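Local atomic coordinates of G/U mismatch-specific DNA glycosylase (Deinococcus radiodurans, PDB entry 2C2Q), a protein that is a mismatch-specific DNA glycosylase of the uracil-DNA glycosylase superfamily, with an alpha/beta fold. Residues Phe53-Leu62 and Leu170-Arg181. The protein carries 1 engineered substitution. Residues are numbered along the deposited sequence; the frame is centred on the assembly and turned at random.
Sequences FWRTLHAVGL and LEPWQALGDRVR
Trp173 reaches from helix 171-188 to the side of helix 53-59, where the methyl CG2 of Thr56 rides 3.3 Å above one face of its indole, offset toward the rim. That methyl stands anti to the backbone N of Thr56 and OG1 beside it (chi1 -59°), which turns the hydroxyl back to Lys52 O and the carbon toward the ring. At the far end of the indole, Trp173 CH2 lies 3.8 Å from Phe53 CD1, the two ring planes inclined at 83°, and Leu57 CD2 closes on CZ3. A hydrogen bond from Trp173 NE1 to Pro158 O, outside the two segments, helps fix the indole's rotation. Close packing continues at Val60, whose CG2 sits 3.4 Å from Trp173 O, and at Leu62, whose CD2 abuts Val180 CB at 3.7 Å; Leu62 and Val180 both also touch Leu28 of strand 28-32.

The solvent side is polar instead. Arg181 NH2 donates a nearly straight hydrogen bond to Val60 O (2.8 Å). The same NH2 donates to Gly61 O (2.9 Å) from above the carbonyl plane. Arg181 NH1 forms a salt bridge with Asp178 OD1 (2.9 Å). Water 1 links Gly61 O to Gly177 O. Gly61, with positive phi, closes helix 53-59 in a Schellman motif, and the axes of the segments 53-59 and 171-181 cross at -50°: a helix-helix contact against the sheet of a uracil-DNA glycosylase alpha/beta fold.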
ATOM      1  N   PHE A  53      -5.712  -9.604  -0.488  1.00 13.37           N
ATOM      2  CA  PHE A  53      -5.640  -8.335   0.208  1.00 12.89           C
ATOM      3  C   PHE A  53      -6.927  -7.978   0.998  1.00 12.88           C
ATOM      4  O   PHE A  53      -6.817  -7.640   2.200  1.00 14.80           O
ATOM      5  CB  PHE A  53      -5.405  -7.238  -0.843  1.00 13.06           C
ATOM      6  CG  PHE A  53      -5.269  -5.853  -0.255  1.00 12.89           C
ATOM      7  CD1 PHE A  53      -4.060  -5.377   0.239  1.00 13.34           C
ATOM      8  CD2 PHE A  53      -6.373  -4.964  -0.306  1.00 14.16           C
ATOM      9  CE1 PHE A  53      -3.961  -4.053   0.734  1.00 14.47           C
ATOM     10  CE2 PHE A  53      -6.256  -3.668   0.200  1.00 13.51           C
ATOM     11  CZ  PHE A  53      -5.086  -3.225   0.715  1.00 11.99           C
ATOM     12  N   TRP A  54      -8.091  -7.950   0.347  1.00 15.16           N
ATOM     13  CA  TRP A  54      -9.363  -7.511   0.990  1.00 15.78           C
ATOM     14  C   TRP A  54      -9.766  -8.426   2.177  1.00 16.79           C
ATOM     15  O   TRP A  54     -10.052  -7.922   3.266  1.00 18.25           O
ATOM     16  CB  TRP A  54     -10.481  -7.334   0.003  1.00 15.68           C
ATOM     17  CG  TRP A  54     -10.156  -6.237  -0.971  1.00 13.10           C
ATOM     18  CD1 TRP A  54      -9.877  -6.392  -2.278  1.00 16.35           C
ATOM     19  CD2 TRP A  54     -10.004  -4.812  -0.678  1.00 17.97           C
ATOM     20  NE1 TRP A  54      -9.598  -5.164  -2.863  1.00 13.80           N
ATOM     21  CE2 TRP A  54      -9.617  -4.183  -1.906  1.00 14.62           C
ATOM     22  CE3 TRP A  54     -10.117  -4.021   0.484  1.00 16.36           C
ATOM     23  CZ2 TRP A  54      -9.450  -2.797  -2.023  1.00 16.47           C
ATOM     24  CZ3 TRP A  54      -9.910  -2.629   0.380  1.00 17.74           C
ATOM     25  CH2 TRP A  54      -9.575  -2.039  -0.874  1.00 13.10           C
ATOM     26  N   ARG A  55      -9.602  -9.723   1.964  1.00 17.92           N
ATOM     27  CA  ARG A  55      -9.780 -10.732   3.071  1.00 20.58           C
ATOM     28  C   ARG A  55      -8.831 -10.404   4.222  1.00 19.41           C
ATOM     29  O   ARG A  55      -9.244 -10.389   5.394  1.00 19.76           O
ATOM     30  CB  ARG A  55      -9.445 -12.107   2.528  1.00 20.14           C
ATOM     31  CG  ARG A  55      -9.541 -13.312   3.481  1.00 27.35           C
ATOM     32  CD  ARG A  55      -9.320 -14.622   2.629  1.00 28.30           C
ATOM     33  NE  ARG A  55      -9.498 -14.269   1.196  1.00 38.77           N
ATOM     34  CZ  ARG A  55      -8.820 -14.793   0.168  1.00 43.43           C
ATOM     35  NH1 ARG A  55      -7.924 -15.770   0.364  1.00 41.83           N
ATOM     36  NH2 ARG A  55      -9.061 -14.358  -1.076  1.00 43.42           N
ATOM     37  N   THR A  56      -7.548 -10.172   3.910  1.00 17.88           N
ATOM     38  CA  THR A  56      -6.550  -9.934   4.913  1.00 18.46           C
ATOM     39  C   THR A  56      -6.845  -8.686   5.735  1.00 18.22           C
ATOM     40  O   THR A  56      -6.812  -8.716   6.956  1.00 19.10           O
ATOM     41  CB  THR A  56      -5.103  -9.922   4.292  1.00 17.56           C
ATOM     42  OG1 THR A  56      -4.847 -11.195   3.640  1.00 20.47           O
ATOM     43  CG2 THR A  56      -4.010  -9.698   5.350  1.00 19.41           C
ATOM     44  N   LEU A  57      -7.195  -7.568   5.086  1.00 17.87           N
ATOM     45  CA  LEU A  57      -7.570  -6.410   5.902  1.00 18.56           C
ATOM     46  C   LEU A  57      -8.690  -6.718   6.914  1.00 17.50           C
ATOM     47  O   LEU A  57      -8.645  -6.178   8.011  1.00 19.25           O
ATOM     48  CB  LEU A  57      -8.058  -5.250   5.012  1.00 17.29           C
ATOM     49  CG  LEU A  57      -7.084  -4.601   4.017  1.00 20.51           C
ATOM     50  CD1 LEU A  57      -7.555  -3.242   3.543  1.00 16.67           C
ATOM     51  CD2 LEU A  57      -5.629  -4.606   4.231  1.00 17.89           C
ATOM     52  N   HIS A  58      -9.695  -7.480   6.493  1.00 20.09           N
ATOM     53  CA  HIS A  58     -10.824  -7.902   7.371  1.00 21.99           C
ATOM     54  C   HIS A  58     -10.279  -8.813   8.489  1.00 22.97           C
ATOM     55  O   HIS A  58     -10.555  -8.573   9.688  1.00 23.88           O
ATOM     56  CB  HIS A  58     -11.861  -8.640   6.584  1.00 23.48           C
ATOM     57  CG  HIS A  58     -13.066  -9.011   7.395  1.00 24.86           C
ATOM     58  ND1 HIS A  58     -13.893 -10.066   7.057  1.00 29.44           N
ATOM     59  CD2 HIS A  58     -13.596  -8.442   8.502  1.00 25.69           C
ATOM     60  CE1 HIS A  58     -14.874 -10.139   7.944  1.00 27.03           C
ATOM     61  NE2 HIS A  58     -14.720  -9.165   8.829  1.00 24.37           N
ATOM     62  N   ALA A  59      -9.473  -9.807   8.088  1.00 24.25           N
ATOM     63  CA  ALA A  59      -8.925 -10.839   9.005  1.00 24.44           C
ATOM     64  C   ALA A  59      -8.198 -10.192  10.165  1.00 24.64           C
ATOM     65  O   ALA A  59      -8.333 -10.663  11.328  1.00 25.14           O
ATOM     66  CB  ALA A  59      -7.951 -11.783   8.282  1.00 24.78           C
ATOM     67  N   VAL A  60      -7.423  -9.145   9.873  1.00 22.14           N
ATOM     68  CA  VAL A  60      -6.535  -8.490  10.838  1.00 22.41           C
ATOM     69  C   VAL A  60      -7.109  -7.248  11.521  1.00 22.33           C
ATOM     70  O   VAL A  60      -6.413  -6.567  12.283  1.00 22.73           O
ATOM     71  CB  VAL A  60      -5.092  -8.230  10.293  1.00 22.93           C
ATOM     72  CG1 VAL A  60      -4.485  -9.508   9.697  1.00 23.98           C
ATOM     73  CG2 VAL A  60      -5.038  -7.086   9.219  1.00 23.78           C
ATOM     74  N   GLY A  61      -8.383  -7.017  11.216  1.00 24.08           N
ATOM     75  CA  GLY A  61      -9.226  -5.931  11.745  1.00 26.34           C
ATOM     76  C   GLY A  61      -8.739  -4.553  11.329  1.00 26.75           C
ATOM     77  O   GLY A  61      -8.824  -3.608  12.093  1.00 28.90           O
ATOM     78  N   LEU A  62      -8.160  -4.430  10.139  1.00 26.29           N
ATOM     79  CA  LEU A  62      -7.922  -3.077   9.558  1.00 25.06           C
ATOM     80  C   LEU A  62      -9.250  -2.535   9.067  1.00 26.14           C
ATOM     81  O   LEU A  62      -9.493  -1.296   9.096  1.00 26.20           O
ATOM     82  CB  LEU A  62      -6.873  -3.144   8.436  1.00 24.43           C
ATOM     83  CG  LEU A  62      -5.436  -3.295   8.894  1.00 22.36           C
ATOM     84  CD1 LEU A  62      -4.463  -3.690   7.775  1.00 23.98           C
ATOM     85  CD2 LEU A  62      -4.988  -2.017   9.636  1.00 29.15           C
ATOM     86  N   LEU A 170       0.781 -14.219   7.681  1.00 23.50           N
ATOM     87  CA  LEU A 170      -0.161 -13.279   8.295  1.00 23.96           C
ATOM     88  C   LEU A 170       0.498 -12.438   9.359  1.00 24.91           C
ATOM     89  O   LEU A 170       0.039 -11.317   9.656  1.00 25.23           O
ATOM     90  CB  LEU A 170      -1.385 -13.997   8.858  1.00 23.97           C
ATOM     91  CG  LEU A 170      -2.543 -14.362   7.930  1.00 24.93           C
ATOM     92  CD1 LEU A 170      -3.510 -15.399   8.541  1.00 25.98           C
ATOM     93  CD2 LEU A 170      -3.341 -13.033   7.571  1.00 23.88           C
ATOM     94  N   GLU A 171       1.559 -12.960   9.987  1.00 24.35           N
ATOM     95  CA  GLU A 171       2.130 -12.242  11.131  1.00 24.85           C
ATOM     96  C   GLU A 171       2.352 -10.738  10.855  1.00 24.21           C
ATOM     97  O   GLU A 171       1.924  -9.931  11.686  1.00 23.10           O
ATOM     98  CB  GLU A 171       3.449 -12.852  11.627  1.00 25.09           C
ATOM     99  CG  GLU A 171       3.852 -12.310  12.997  1.00 28.18           C
ATOM    100  CD  GLU A 171       5.086 -13.020  13.549  1.00 37.39           C
ATOM    101  OE1 GLU A 171       5.817 -13.679  12.747  1.00 38.67           O
ATOM    102  OE2 GLU A 171       5.336 -12.896  14.777  1.00 40.10           O
ATOM    103  N   PRO A 172       3.040 -10.367   9.753  1.00 23.97           N
ATOM    104  CA  PRO A 172       3.337  -8.936   9.510  1.00 22.99           C
ATOM    105  C   PRO A 172       2.072  -8.073   9.349  1.00 22.07           C
ATOM    106  O   PRO A 172       2.046  -6.923   9.882  1.00 20.22           O
ATOM    107  CB  PRO A 172       4.199  -8.972   8.234  1.00 24.02           C
ATOM    108  CG  PRO A 172       4.804 -10.402   8.251  1.00 24.81           C
ATOM    109  CD  PRO A 172       3.668 -11.213   8.700  1.00 23.07           C
ATOM    110  N   TRP A 173       1.050  -8.629   8.697  1.00 19.17           N
ATOM    111  CA  TRP A 173      -0.251  -7.989   8.485  1.00 19.89           C
ATOM    112  C   TRP A 173      -1.041  -7.855   9.827  1.00 20.31           C
ATOM    113  O   TRP A 173      -1.743  -6.890  10.079  1.00 20.22           O
ATOM    114  CB  TRP A 173      -1.108  -8.795   7.475  1.00 18.46           C
ATOM    115  CG  TRP A 173      -0.610  -8.729   6.087  1.00 19.81           C
ATOM    116  CD1 TRP A 173       0.330  -9.535   5.481  1.00 20.36           C
ATOM    117  CD2 TRP A 173      -1.024  -7.775   5.089  1.00 19.78           C
ATOM    118  NE1 TRP A 173       0.545  -9.133   4.173  1.00 19.79           N
ATOM    119  CE2 TRP A 173      -0.296  -8.080   3.888  1.00 21.90           C
ATOM    120  CE3 TRP A 173      -1.964  -6.715   5.075  1.00 20.95           C
ATOM    121  CZ2 TRP A 173      -0.423  -7.318   2.701  1.00 21.49           C
ATOM    122  CZ3 TRP A 173      -2.104  -5.951   3.858  1.00 19.01           C
ATOM    123  CH2 TRP A 173      -1.349  -6.278   2.703  1.00 19.29           C
ATOM    124  N   GLN A 174      -0.996  -8.891  10.671  1.00 21.10           N
ATOM    125  CA  GLN A 174      -1.687  -8.783  11.923  1.00 20.59           C
ATOM    126  C   GLN A 174      -0.982  -7.777  12.842  1.00 20.34           C
ATOM    127  O   GLN A 174      -1.661  -7.027  13.575  1.00 22.10           O
ATOM    128  CB  GLN A 174      -1.721 -10.150  12.623  1.00 20.73           C
ATOM    129  CG  GLN A 174      -2.492 -10.083  13.900  1.00 23.16           C
ATOM    130  CD  GLN A 174      -3.960  -9.869  13.725  1.00 27.43           C
ATOM    131  OE1 GLN A 174      -4.648 -10.617  13.018  1.00 27.40           O
ATOM    132  NE2 GLN A 174      -4.472  -8.839  14.386  1.00 31.97           N
ATOM    133  N   ALA A 175       0.350  -7.757  12.817  1.00 20.23           N
ATOM    134  CA  ALA A 175       1.133  -6.805  13.631  1.00 21.06           C
ATOM    135  C   ALA A 175       0.809  -5.360  13.196  1.00 21.08           C
ATOM    136  O   ALA A 175       0.811  -4.398  14.002  1.00 20.37           O
ATOM    137  CB  ALA A 175       2.615  -7.068  13.482  1.00 21.53           C
ATOM    138  N   LEU A 176       0.607  -5.219  11.895  1.00 20.81           N
ATOM    139  CA  LEU A 176       0.254  -3.922  11.344  1.00 19.11           C
ATOM    140  C   LEU A 176      -1.108  -3.534  11.833  1.00 20.01           C
ATOM    141  O   LEU A 176      -1.295  -2.374  12.303  1.00 20.28           O
ATOM    142  CB  LEU A 176       0.323  -3.960   9.794  1.00 18.69           C
ATOM    143  CG  LEU A 176      -0.030  -2.624   9.155  1.00 17.73           C
ATOM    144  CD1 LEU A 176       0.860  -1.489   9.612  1.00 17.40           C
ATOM    145  CD2 LEU A 176       0.014  -2.791   7.625  1.00 18.07           C
ATOM    146  N   GLY A 177      -2.058  -4.464  11.743  1.00 19.63           N
ATOM    147  CA  GLY A 177      -3.437  -4.290  12.235  1.00 21.51           C
ATOM    148  C   GLY A 177      -3.436  -3.812  13.703  1.00 22.51           C
ATOM    149  O   GLY A 177      -4.195  -2.910  14.093  1.00 23.34           O
ATOM    150  N   ASP A 178      -2.588  -4.432  14.491  1.00 24.06           N
ATOM    151  CA  ASP A 178      -2.492  -4.155  15.932  1.00 25.47           C
ATOM    152  C   ASP A 178      -1.935  -2.769  16.136  1.00 25.73           C
ATOM    153  O   ASP A 178      -2.418  -2.028  17.017  1.00 27.49           O
ATOM    154  CB  ASP A 178      -1.476  -5.115  16.516  1.00 25.80           C
ATOM    155  CG  ASP A 178      -2.033  -6.510  16.680  1.00 26.71           C
ATOM    156  OD1 ASP A 178      -3.281  -6.744  16.510  1.00 27.72           O
ATOM    157  OD2 ASP A 178      -1.262  -7.414  17.001  1.00 30.58           O
ATOM    158  N   ARG A 179      -0.897  -2.457  15.363  1.00 25.02           N
ATOM    159  CA  ARG A 179      -0.247  -1.130  15.364  1.00 24.23           C
ATOM    160  C   ARG A 179      -1.194   0.021  14.978  1.00 24.07           C
ATOM    161  O   ARG A 179      -1.150   1.103  15.597  1.00 23.71           O
ATOM    162  CB  ARG A 179       0.973  -1.105  14.462  1.00 23.32           C
ATOM    163  CG  ARG A 179       1.700   0.256  14.477  1.00 23.17           C
ATOM    164  CD  ARG A 179       2.249   0.633  15.867  1.00 24.91           C
ATOM    165  NE  ARG A 179       2.952   1.894  15.828  1.00 22.46           N
ATOM    166  CZ  ARG A 179       2.902   2.803  16.811  1.00 24.69           C
ATOM    167  NH1 ARG A 179       2.203   2.559  17.921  1.00 21.76           N
ATOM    168  NH2 ARG A 179       3.561   3.944  16.673  1.00 23.41           N
ATOM    169  N   VAL A 180      -2.047  -0.219  13.980  1.00 22.95           N
ATOM    170  CA  VAL A 180      -3.071   0.747  13.589  1.00 23.14           C
ATOM    171  C   VAL A 180      -4.111   0.921  14.718  1.00 24.70           C
ATOM    172  O   VAL A 180      -4.471   2.063  15.083  1.00 23.24           O
ATOM    173  CB  VAL A 180      -3.732   0.358  12.223  1.00 22.42           C
ATOM    174  CG1 VAL A 180      -5.031   1.139  11.978  1.00 20.00           C
ATOM    175  CG2 VAL A 180      -2.737   0.563  11.124  1.00 20.78           C
ATOM    176  N   ARG A 181      -4.586  -0.206  15.265  1.00 25.23           N
ATOM    177  CA  ARG A 181      -5.463  -0.192  16.448  1.00 28.22           C
ATOM    178  C   ARG A 181      -4.847   0.625  17.599  1.00 27.03           C
ATOM    179  O   ARG A 181      -5.511   1.439  18.229  1.00 27.56           O
ATOM    180  CB  ARG A 181      -5.637  -1.644  16.890  1.00 27.25           C
ATOM    181  CG  ARG A 181      -6.772  -1.969  17.833  1.00 32.31           C
ATOM    182  CD  ARG A 181      -7.173  -3.486  17.705  1.00 32.00           C
ATOM    183  NE  ARG A 181      -7.518  -3.804  16.307  1.00 37.75           N
ATOM    184  CZ  ARG A 181      -6.847  -4.634  15.470  1.00 42.95           C
ATOM    185  NH1 ARG A 181      -5.761  -5.332  15.846  1.00 44.81           N
ATOM    186  NH2 ARG A 181      -7.283  -4.772  14.219  1.00 39.54           N
TER
HETATM  187  O   HOH W   1      -6.582  -2.296  12.827  1.00 35.84           O